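Local coordinates for protein taurocyamine kinase (Schistosoma mansoni, PDB 4WOD) that reversibly transfers phosphate between ATP and taurocyamine, as a duplicated, magnesium-dependent phosphagen kinase captured here with arginine bound, at residues A[25-30]-A[74-79]; A[293-298]-A[554-559]; A[158-163]-A[243-248]. The protein carries 4 engineered substitutions. All blocks are in the same frame, centred on the assembly; numbering follows the deposited sequence.

Interaction 1. Residues A[25-30]-A[74-79]; sequences KYLTDD and RDFFDA
The Y26 ring lies between two aliphatic groups: the A79 methyl on one face and the side chain of K25 on the other. A79 CB stands 3.9 Å from the ring centroid and 19° off the normal, a CH-pi contact shifted toward the CD1 side of the ring, where A79 CB to Y26 CD1 is 3.6 Å. The CE2 side of the ring runs alongside the A79 carbonyl, with Y26 CE2 3.7 Å from A79 O. F76 brings a ring edge instead. Its CD1 lies 3.9 Å from Y26 O, and its CE1 lies 4.0 Å from L27 N and 4.2 Å from L27 CB, so the ring rim abuts the turn where helix 22-26 ends. With CG anti to the backbone N (chi1 169°), F76 swings off helix 74-84 to reach that turn. L27 centres an inverse gamma turn, and the T28 side chain then caps I31 N at the start of helix 29-35. D83 OD2, farther along helix 74-84, takes Y26 OH and pairs with K25 NZ, so one acid holds the ring and the side chain on its K25 face. F76 also packs on L46 and V50 of helix 46-55 and on P62, while L27 reaches V32. The contact thus joins helices 22-26 and 29-35 to helix 74-84 within the all-helical N-terminal domain of the first repeat.

Interaction 2. Residues A[293-298]-A[554-559]; sequences FKEICE and VLRDAG
R556 overlaps the E295 carboxylate with part of one guanidinium face, at the NH1 rim, the two side chains coming from opposite directions. The nearest charged atoms are R556 NH1 and E295 OE2, 3.5 Å apart. The two planes are inclined by 35°, and the oxygen stands well out of the guanidinium plane, making this a salt bridge of charges alone, with no N-H aimed at the acid. The edge carrying NE and NH2 is turned to D557, the next residue along the helix. R556 NE gives to D557 OD1 at 2.8 Å and R556 NH2 gives to D557 OD2 at 3.1 Å, the latter bond nearly straight at 163°. R556 NH2 also reaches D557 OD1, so that oxygen takes two donors, and this side-on grip fixes the rotation of the guanidinium. A bend at chi3 (61°) in the otherwise extended R556 chain turns the group back to its neighbour while its face meets E295. E295 is itself bent at chi2, bringing its carboxylate over the NH1 end of the guanidinium face. The two acids remain apart, with E295 OE1 6.0 Å from D557 OD1, and the arginine charge probably eases their mutual repulsion. D557 OD2 has a further donor in N419 ND2, and D557 also touches N292. G559, with positive phi, forms a Schellman motif with the last helical turn. The whole is an acid-arginine-acid salt-bridge network, its E295-R556 link at the surface and D557 buried behind, spanning the interface between the catalytic domains of the two repeats of this duplicated kinase.

Interaction 3. Residues A[158-163]-A[243-248]; sequences GEYEGT and LADAIQ
Y160 meets helix 236-251 through one ring face and its hydroxyl. The A246 methyl sits over the face, CB 4.0 Å from the ring centroid and nearest to Y160 CE1 at 3.6 Å, a CH-pi contact 30° off the normal. Y160 OH presses closely on the methylene of D245, 3.1 Å from D245 CB; ring and carboxylate planes stand almost perpendicular. Y160 CG, anti to its own carbonyl carbon (chi1 -56°), carries the ring toward the helix, one face under the A246 methyl. In the next shell, one water lies 2.7 Å from each of Y160 OH, E159 OE1 and D245 OD2, joining the segments where no direct hydrogen bond does. E159 CB backs the ring on the face opposite A246. Farther out, R242 O fixes the phenol on the helix by a hydrogen bond to Y160 OH, while F215, edge-to-face with the ring, and N210, donating to E159 O, tie the 3-10 turn to neighbouring strands. Since a carbonyl can only accept, the phenol spends its proton on R242 O and can take one from the water. That water has two hydrogens for three acceptors, and the carboxylate oxygens E159 OE1 and D245 OD2 are 5.2 Å apart, so its bonds may alternate or one acid may have a raised proton affinity; the long, weak ion pair of E159 OE2 with R242 NE would partly offset this for E159.

Overall arrangement
Interactions 1 and 3 both belong to the first repeat, one in its helical N-terminal domain and one in its catalytic domain, near an edge of the eight-stranded sheet; their centres are 39 Å apart. Interaction 2 lies close to the middle of the chain and ties the catalytic domains of the two repeats, its centre 33 Å from interaction 1 and 41 Å from interaction 3. None touches another. Interaction 1 lies toward the guanidino-substrate pocket: the F76 side chain is about 11 Å from the bound arginine and from the side chain of C268, the predicted active-site residue. In interaction 3, the side chain of A246 is about 11 Å from that of V122, predicted to bind ATP.

Interaction 1. Residues A[25-30]-A[74-79]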
loop_
_atom_site.group_PDB
_atom_site.type_symbol
_atom_site.label_atom_id
_atom_site.label_comp_id
_atom_site.label_asym_id
_atom_site.label_seq_id
_atom_site.Cartn_x
_atom_site.Cartn_y
_atom_site.Cartn_z
ATOM N N LYS A 25 -18.940 3.972 10.431
ATOM C CA LYS A 25 -18.207 3.491 11.594
ATOM C C LYS A 25 -18.692 4.136 12.878
ATOM O O LYS A 25 -18.854 3.463 13.887
ATOM C CB LYS A 25 -16.714 3.740 11.399
ATOM C CG LYS A 25 -15.823 3.168 12.474
ATOM C CD LYS A 25 -14.386 3.137 11.976
ATOM C CE LYS A 25 -13.395 2.868 13.085
ATOM N NZ LYS A 25 -12.006 2.972 12.535
ATOM N N TYR A 26 -18.971 5.434 12.838
ATOM C CA TYR A 26 -19.265 6.148 14.068
ATOM C C TYR A 26 -20.729 6.553 14.240
ATOM O O TYR A 26 -21.111 7.028 15.317
ATOM C CB TYR A 26 -18.349 7.372 14.172
ATOM C CG TYR A 26 -16.896 6.966 14.323
ATOM C CD1 TYR A 26 -16.448 6.310 15.478
ATOM C CD2 TYR A 26 -15.973 7.218 13.310
ATOM C CE1 TYR A 26 -15.124 5.919 15.610
ATOM C CE2 TYR A 26 -14.654 6.842 13.435
ATOM C CZ TYR A 26 -14.230 6.189 14.592
ATOM O OH TYR A 26 -12.915 5.814 14.710
ATOM N N LEU A 27 -21.564 6.339 13.220
ATOM C CA LEU A 27 -22.987 6.665 13.366
ATOM C C LEU A 27 -23.710 5.510 14.080
ATOM O O LEU A 27 -24.488 4.755 13.476
ATOM C CB LEU A 27 -23.631 6.968 12.011
ATOM C CG LEU A 27 -25.060 7.525 12.021
ATOM C CD1 LEU A 27 -25.123 8.790 12.869
ATOM C CD2 LEU A 27 -25.549 7.802 10.613
ATOM N N THR A 28 -23.433 5.382 15.372
ATOM C CA THR A 28 -23.930 4.257 16.164
ATOM C C THR A 28 -25.361 4.484 16.618
ATOM O O THR A 28 -25.886 5.603 16.532
ATOM C CB THR A 28 -23.056 4.010 17.395
ATOM O OG1 THR A 28 -23.218 5.095 18.330
ATOM C CG2 THR A 28 -21.584 3.890 16.982
ATOM N N ASP A 29 -25.988 3.418 17.106
ATOM C CA ASP A 29 -27.307 3.521 17.718
ATOM C C ASP A 29 -27.329 4.613 18.798
ATOM O O ASP A 29 -28.257 5.420 18.848
ATOM C CB ASP A 29 -27.749 2.170 18.315
ATOM C CG ASP A 29 -28.097 1.131 17.245
ATOM O OD1 ASP A 29 -28.134 1.487 16.045
ATOM O OD2 ASP A 29 -28.352 -0.038 17.598
ATOM N N ASP A 30 -26.307 4.658 19.647
ATOM C CA ASP A 30 -26.310 5.631 20.738
ATOM C C ASP A 30 -26.225 7.052 20.192
ATOM O O ASP A 30 -26.857 7.973 20.719
ATOM C CB ASP A 30 -25.153 5.374 21.708
ATOM C CG ASP A 30 -25.352 4.112 22.529
ATOM O OD1 ASP A 30 -26.478 3.559 22.504
ATOM O OD2 ASP A 30 -24.390 3.683 23.201
ATOM N N ARG A 74 -20.793 16.932 18.438
ATOM C CA ARG A 74 -19.378 16.685 18.725
ATOM C C ARG A 74 -18.947 15.230 18.960
ATOM O O ARG A 74 -17.860 14.844 18.550
ATOM C CB ARG A 74 -18.956 17.496 19.937
ATOM C CG ARG A 74 -17.473 17.391 20.177
ATOM C CD ARG A 74 -16.877 18.688 20.599
ATOM N NE ARG A 74 -15.597 18.455 21.246
ATOM C CZ ARG A 74 -15.066 19.293 22.123
ATOM N NH1 ARG A 74 -15.718 20.410 22.437
ATOM N NH2 ARG A 74 -13.906 19.007 22.688
ATOM N N ASP A 75 -19.774 14.431 19.633
ATOM C CA ASP A 75 -19.389 13.046 19.928
ATOM C C ASP A 75 -19.147 12.276 18.634
ATOM O O ASP A 75 -18.304 11.376 18.577
ATOM C CB ASP A 75 -20.462 12.313 20.750
ATOM C CG ASP A 75 -20.697 12.922 22.115
ATOM O OD1 ASP A 75 -19.890 13.759 22.581
ATOM O OD2 ASP A 75 -21.708 12.536 22.734
ATOM N N PHE A 76 -19.917 12.626 17.605
ATOM C CA PHE A 76 -19.806 12.006 16.288
ATOM C C PHE A 76 -18.620 12.578 15.511
ATOM O O PHE A 76 -17.745 11.837 15.058
ATOM C CB PHE A 76 -21.116 12.197 15.505
ATOM C CG PHE A 76 -21.031 11.829 14.043
ATOM C CD1 PHE A 76 -20.996 10.495 13.641
ATOM C CD2 PHE A 76 -21.020 12.823 13.058
ATOM C CE1 PHE A 76 -20.925 10.157 12.284
ATOM C CE2 PHE A 76 -20.948 12.491 11.685
ATOM C CZ PHE A 76 -20.902 11.159 11.301
ATOM N N PHE A 77 -18.587 13.900 15.350
ATOM C CA PHE A 77 -17.545 14.504 14.504
ATOM C C PHE A 77 -16.131 14.374 15.082
ATOM O O PHE A 77 -15.177 14.230 14.316
ATOM C CB PHE A 77 -17.849 15.985 14.235
ATOM C CG PHE A 77 -18.829 16.207 13.111
ATOM C CD1 PHE A 77 -18.415 16.127 11.784
ATOM C CD2 PHE A 77 -20.162 16.481 13.376
ATOM C CE1 PHE A 77 -19.319 16.321 10.737
ATOM C CE2 PHE A 77 -21.070 16.686 12.331
ATOM C CZ PHE A 77 -20.638 16.598 11.002
ATOM N N ASP A 78 -15.984 14.454 16.408
ATOM C CA ASP A 78 -14.648 14.336 17.007
ATOM C C ASP A 78 -14.095 12.938 16.746
ATOM O O ASP A 78 -12.905 12.760 16.475
ATOM C CB ASP A 78 -14.675 14.635 18.506
ATOM C CG ASP A 78 -14.435 16.101 18.803
ATOM O OD1 ASP A 78 -14.373 16.890 17.833
ATOM O OD2 ASP A 78 -14.315 16.470 19.994
ATOM N N ALA A 79 -14.982 11.954 16.790
ATOM C CA ALA A 79 -14.590 10.586 16.497
ATOM C C ALA A 79 -14.141 10.463 15.044
ATOM O O ALA A 79 -13.079 9.888 14.764
ATOM C CB ALA A 79 -15.733 9.629 16.801
#

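Interaction 2. Residues A[293-298]-A[554-559]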
loop_
_atom_site.group_PDB
_atom_site.type_symbol
_atom_site.label_atom_id
_atom_site.label_comp_id
_atom_site.label_asym_id
_atom_site.label_seq_id
_atom_site.Cartn_x
_atom_site.Cartn_y
_atom_site.Cartn_z
ATOM N N PHE A 293 5.164 2.779 -3.818
ATOM C CA PHE A 293 5.049 4.209 -4.167
ATOM C C PHE A 293 4.237 5.001 -3.144
ATOM O O PHE A 293 4.732 5.956 -2.555
ATOM C CB PHE A 293 4.421 4.349 -5.567
ATOM C CG PHE A 293 4.036 5.770 -5.953
ATOM C CD1 PHE A 293 4.980 6.786 -5.989
ATOM C CD2 PHE A 293 2.726 6.068 -6.341
ATOM C CE1 PHE A 293 4.617 8.083 -6.368
ATOM C CE2 PHE A 293 2.359 7.353 -6.724
ATOM C CZ PHE A 293 3.307 8.363 -6.736
ATOM N N LYS A 294 2.997 4.584 -2.908
ATOM C CA LYS A 294 2.150 5.250 -1.909
ATOM C C LYS A 294 2.811 5.348 -0.527
ATOM O O LYS A 294 2.789 6.414 0.106
ATOM C CB LYS A 294 0.804 4.527 -1.782
ATOM C CG LYS A 294 -0.024 4.526 -3.066
ATOM C CD LYS A 294 -0.506 5.925 -3.418
ATOM C CE LYS A 294 -1.325 5.962 -4.715
ATOM N NZ LYS A 294 -2.619 5.226 -4.625
ATOM N N GLU A 295 3.403 4.254 -0.060
ATOM C CA GLU A 295 3.992 4.237 1.267
ATOM C C GLU A 295 5.196 5.163 1.295
ATOM O O GLU A 295 5.413 5.870 2.281
ATOM C CB GLU A 295 4.389 2.815 1.685
ATOM C CG GLU A 295 3.197 1.855 1.928
ATOM C CD GLU A 295 2.424 1.482 0.645
ATOM O OE1 GLU A 295 2.959 1.668 -0.475
ATOM O OE2 GLU A 295 1.265 1.009 0.755
ATOM N N ILE A 296 5.961 5.163 0.202
ATOM C CA ILE A 296 7.131 6.035 0.081
ATOM C C ILE A 296 6.717 7.499 0.224
ATOM O O ILE A 296 7.316 8.247 1.005
ATOM C CB ILE A 296 7.858 5.830 -1.257
ATOM C CG1 ILE A 296 8.421 4.407 -1.337
ATOM C CG2 ILE A 296 8.994 6.850 -1.415
ATOM C CD1 ILE A 296 9.276 4.153 -2.555
ATOM N N CYS A 297 5.664 7.890 -0.494
ATOM C CA CYS A 297 5.119 9.255 -0.367
ATOM C C CYS A 297 4.675 9.585 1.057
ATOM O O CYS A 297 5.115 10.585 1.640
ATOM C CB CYS A 297 3.937 9.470 -1.324
ATOM S SG CYS A 297 4.321 9.387 -3.089
ATOM N N GLU A 298 3.789 8.760 1.614
ATOM C CA GLU A 298 3.313 8.966 2.969
ATOM C C GLU A 298 4.463 9.108 3.972
ATOM O O GLU A 298 4.379 9.904 4.907
ATOM C CB GLU A 298 2.393 7.819 3.391
ATOM C CG GLU A 298 2.218 7.721 4.898
ATOM C CD GLU A 298 1.256 6.623 5.306
ATOM O OE1 GLU A 298 1.289 5.539 4.671
ATOM O OE2 GLU A 298 0.471 6.847 6.261
ATOM N N VAL A 554 6.764 -7.532 2.617
ATOM C CA VAL A 554 8.100 -7.993 2.307
ATOM C C VAL A 554 8.159 -8.432 0.854
ATOM O O VAL A 554 8.994 -7.961 0.103
ATOM C CB VAL A 554 8.527 -9.151 3.224
ATOM C CG1 VAL A 554 9.827 -9.777 2.726
ATOM C CG2 VAL A 554 8.662 -8.662 4.657
ATOM N N LEU A 555 7.267 -9.335 0.461
ATOM C CA LEU A 555 7.218 -9.773 -0.927
ATOM C C LEU A 555 6.939 -8.584 -1.850
ATOM O O LEU A 555 7.585 -8.440 -2.892
ATOM C CB LEU A 555 6.159 -10.876 -1.118
ATOM C CG LEU A 555 6.146 -11.572 -2.483
ATOM C CD1 LEU A 555 7.551 -11.883 -2.951
ATOM C CD2 LEU A 555 5.303 -12.851 -2.452
ATOM N N ARG A 556 5.999 -7.725 -1.448
ATOM C CA ARG A 556 5.636 -6.557 -2.242
ATOM C C ARG A 556 6.866 -5.701 -2.564
ATOM O O ARG A 556 7.087 -5.339 -3.701
ATOM C CB ARG A 556 4.592 -5.698 -1.514
ATOM C CG ARG A 556 4.088 -4.498 -2.313
ATOM C CD ARG A 556 3.429 -3.465 -1.384
ATOM N NE ARG A 556 4.393 -2.978 -0.398
ATOM C CZ ARG A 556 4.077 -2.354 0.736
ATOM N NH1 ARG A 556 2.805 -2.156 1.056
ATOM N NH2 ARG A 556 5.038 -1.947 1.560
ATOM N N ASP A 557 7.656 -5.386 -1.554
ATOM C CA ASP A 557 8.767 -4.462 -1.757
ATOM C C ASP A 557 9.970 -5.121 -2.467
ATOM O O ASP A 557 10.852 -4.427 -2.996
ATOM C CB ASP A 557 9.164 -3.860 -0.415
ATOM C CG ASP A 557 8.047 -3.010 0.185
ATOM O OD1 ASP A 557 7.142 -2.623 -0.575
ATOM O OD2 ASP A 557 8.063 -2.742 1.408
ATOM N N ALA A 558 9.988 -6.454 -2.502
ATOM C CA ALA A 558 10.899 -7.183 -3.376
ATOM C C ALA A 558 10.418 -7.172 -4.828
ATOM O O ALA A 558 11.168 -7.516 -5.736
ATOM C CB ALA A 558 11.057 -8.613 -2.895
ATOM N N GLY A 559 9.156 -6.801 -5.039
ATOM C CA GLY A 559 8.617 -6.662 -6.379
ATOM C C GLY A 559 7.720 -7.820 -6.792
ATOM O O GLY A 559 7.330 -7.931 -7.951
#

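Interaction 3. Residues A[158-163]-A[243-248]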
loop_
_atom_site.group_PDB
_atom_site.type_symbol
_atom_site.label_atom_id
_atom_site.label_comp_id
_atom_site.label_asym_id
_atom_site.label_seq_id
_atom_site.Cartn_x
_atom_site.Cartn_y
_atom_site.Cartn_z
ATOM N N GLY A 158 -3.293 46.168 -5.894
ATOM C CA GLY A 158 -2.384 45.823 -6.975
ATOM C C GLY A 158 -2.421 44.456 -7.622
ATOM O O GLY A 158 -3.211 44.217 -8.527
ATOM N N GLU A 159 -1.550 43.566 -7.157
ATOM C CA GLU A 159 -1.380 42.225 -7.734
ATOM C C GLU A 159 -2.691 41.468 -7.914
ATOM O O GLU A 159 -2.869 40.716 -8.875
ATOM C CB GLU A 159 -0.441 41.395 -6.856
ATOM C CG GLU A 159 -0.167 39.998 -7.392
ATOM C CD GLU A 159 0.826 39.246 -6.543
ATOM O OE1 GLU A 159 0.978 39.608 -5.358
ATOM O OE2 GLU A 159 1.459 38.300 -7.063
ATOM N N TYR A 160 -3.619 41.688 -6.996
ATOM C CA TYR A 160 -4.842 40.909 -6.985
ATOM C C TYR A 160 -5.949 41.528 -7.821
ATOM O O TYR A 160 -7.031 40.956 -7.923
ATOM C CB TYR A 160 -5.290 40.700 -5.539
ATOM C CG TYR A 160 -4.179 40.055 -4.745
ATOM C CD1 TYR A 160 -3.915 38.698 -4.862
ATOM C CD2 TYR A 160 -3.361 40.812 -3.932
ATOM C CE1 TYR A 160 -2.886 38.110 -4.154
ATOM C CE2 TYR A 160 -2.332 40.240 -3.230
ATOM C CZ TYR A 160 -2.096 38.889 -3.347
ATOM O OH TYR A 160 -1.065 38.336 -2.637
ATOM N N GLU A 161 -5.670 42.664 -8.455
ATOM C CA GLU A 161 -6.689 43.323 -9.264
ATOM C C GLU A 161 -7.145 42.408 -10.381
ATOM O O GLU A 161 -6.334 41.752 -11.033
ATOM C CB GLU A 161 -6.182 44.648 -9.840
ATOM C CG GLU A 161 -7.241 45.382 -10.648
ATOM C CD GLU A 161 -7.417 46.829 -10.225
ATOM O OE1 GLU A 161 -6.801 47.712 -10.862
ATOM O OE2 GLU A 161 -8.171 47.085 -9.261
ATOM N N GLY A 162 -8.454 42.351 -10.595
ATOM C CA GLY A 162 -9.004 41.410 -11.548
ATOM C C GLY A 162 -10.509 41.509 -11.681
ATOM O O GLY A 162 -11.090 42.557 -11.434
ATOM N N THR A 163 -11.140 40.402 -12.048
ATOM C CA THR A 163 -12.553 40.411 -12.386
ATOM C C THR A 163 -13.379 39.349 -11.664
ATOM O O THR A 163 -12.992 38.176 -11.604
ATOM C CB THR A 163 -12.736 40.219 -13.897
ATOM O OG1 THR A 163 -12.042 41.267 -14.589
ATOM C CG2 THR A 163 -14.211 40.253 -14.272
ATOM N N LEU A 243 -0.553 33.646 -2.138
ATOM C CA LEU A 243 -1.708 33.148 -1.405
ATOM C C LEU A 243 -1.810 33.741 -0.010
ATOM O O LEU A 243 -2.881 34.191 0.393
ATOM C CB LEU A 243 -1.671 31.634 -1.288
ATOM C CG LEU A 243 -2.883 31.055 -0.551
ATOM C CD1 LEU A 243 -4.163 31.292 -1.332
ATOM C CD2 LEU A 243 -2.686 29.556 -0.309
ATOM N N ALA A 244 -0.699 33.724 0.730
ATOM C CA ALA A 244 -0.693 34.165 2.120
ATOM C C ALA A 244 -1.079 35.637 2.211
ATOM O O ALA A 244 -1.885 36.022 3.062
ATOM C CB ALA A 244 0.665 33.943 2.749
ATOM N N ASP A 245 -0.498 36.458 1.341
ATOM C CA ASP A 245 -0.786 37.902 1.353
ATOM C C ASP A 245 -2.277 38.183 1.192
ATOM O O ASP A 245 -2.839 38.987 1.935
ATOM C CB ASP A 245 -0.023 38.641 0.254
ATOM C CG ASP A 245 1.431 38.889 0.608
ATOM O OD1 ASP A 245 1.792 38.741 1.796
ATOM O OD2 ASP A 245 2.207 39.257 -0.306
ATOM N N ALA A 246 -2.909 37.497 0.244
ATOM C CA ALA A 246 -4.312 37.734 -0.079
ATOM C C ALA A 246 -5.242 37.387 1.074
ATOM O O ALA A 246 -6.166 38.154 1.385
ATOM C CB ALA A 246 -4.716 36.950 -1.320
ATOM N N ILE A 247 -5.016 36.239 1.706
ATOM C CA ILE A 247 -5.958 35.806 2.741
ATOM C C ILE A 247 -5.805 36.689 3.988
ATOM O O ILE A 247 -6.778 36.990 4.681
ATOM C CB ILE A 247 -5.785 34.303 3.082
ATOM C CG1 ILE A 247 -7.038 33.768 3.797
ATOM C CG2 ILE A 247 -4.524 34.045 3.880
ATOM C CD1 ILE A 247 -8.329 33.936 2.965
ATOM N N GLN A 248 -4.584 37.137 4.254
ATOM C CA GLN A 248 -4.364 38.083 5.330
ATOM C C GLN A 248 -5.107 39.390 5.046
ATOM O O GLN A 248 -5.777 39.934 5.930
ATOM C CB GLN A 248 -2.851 38.299 5.525
ATOM C CG GLN A 248 -2.144 37.013 5.985
ATOM C CD GLN A 248 -0.647 37.185 6.229
ATOM O OE1 GLN A 248 -0.029 38.146 5.766
ATOM N NE2 GLN A 248 -0.068 36.265 6.987
HETATM O O HOH W 1 1.167 39.875 -2.727
#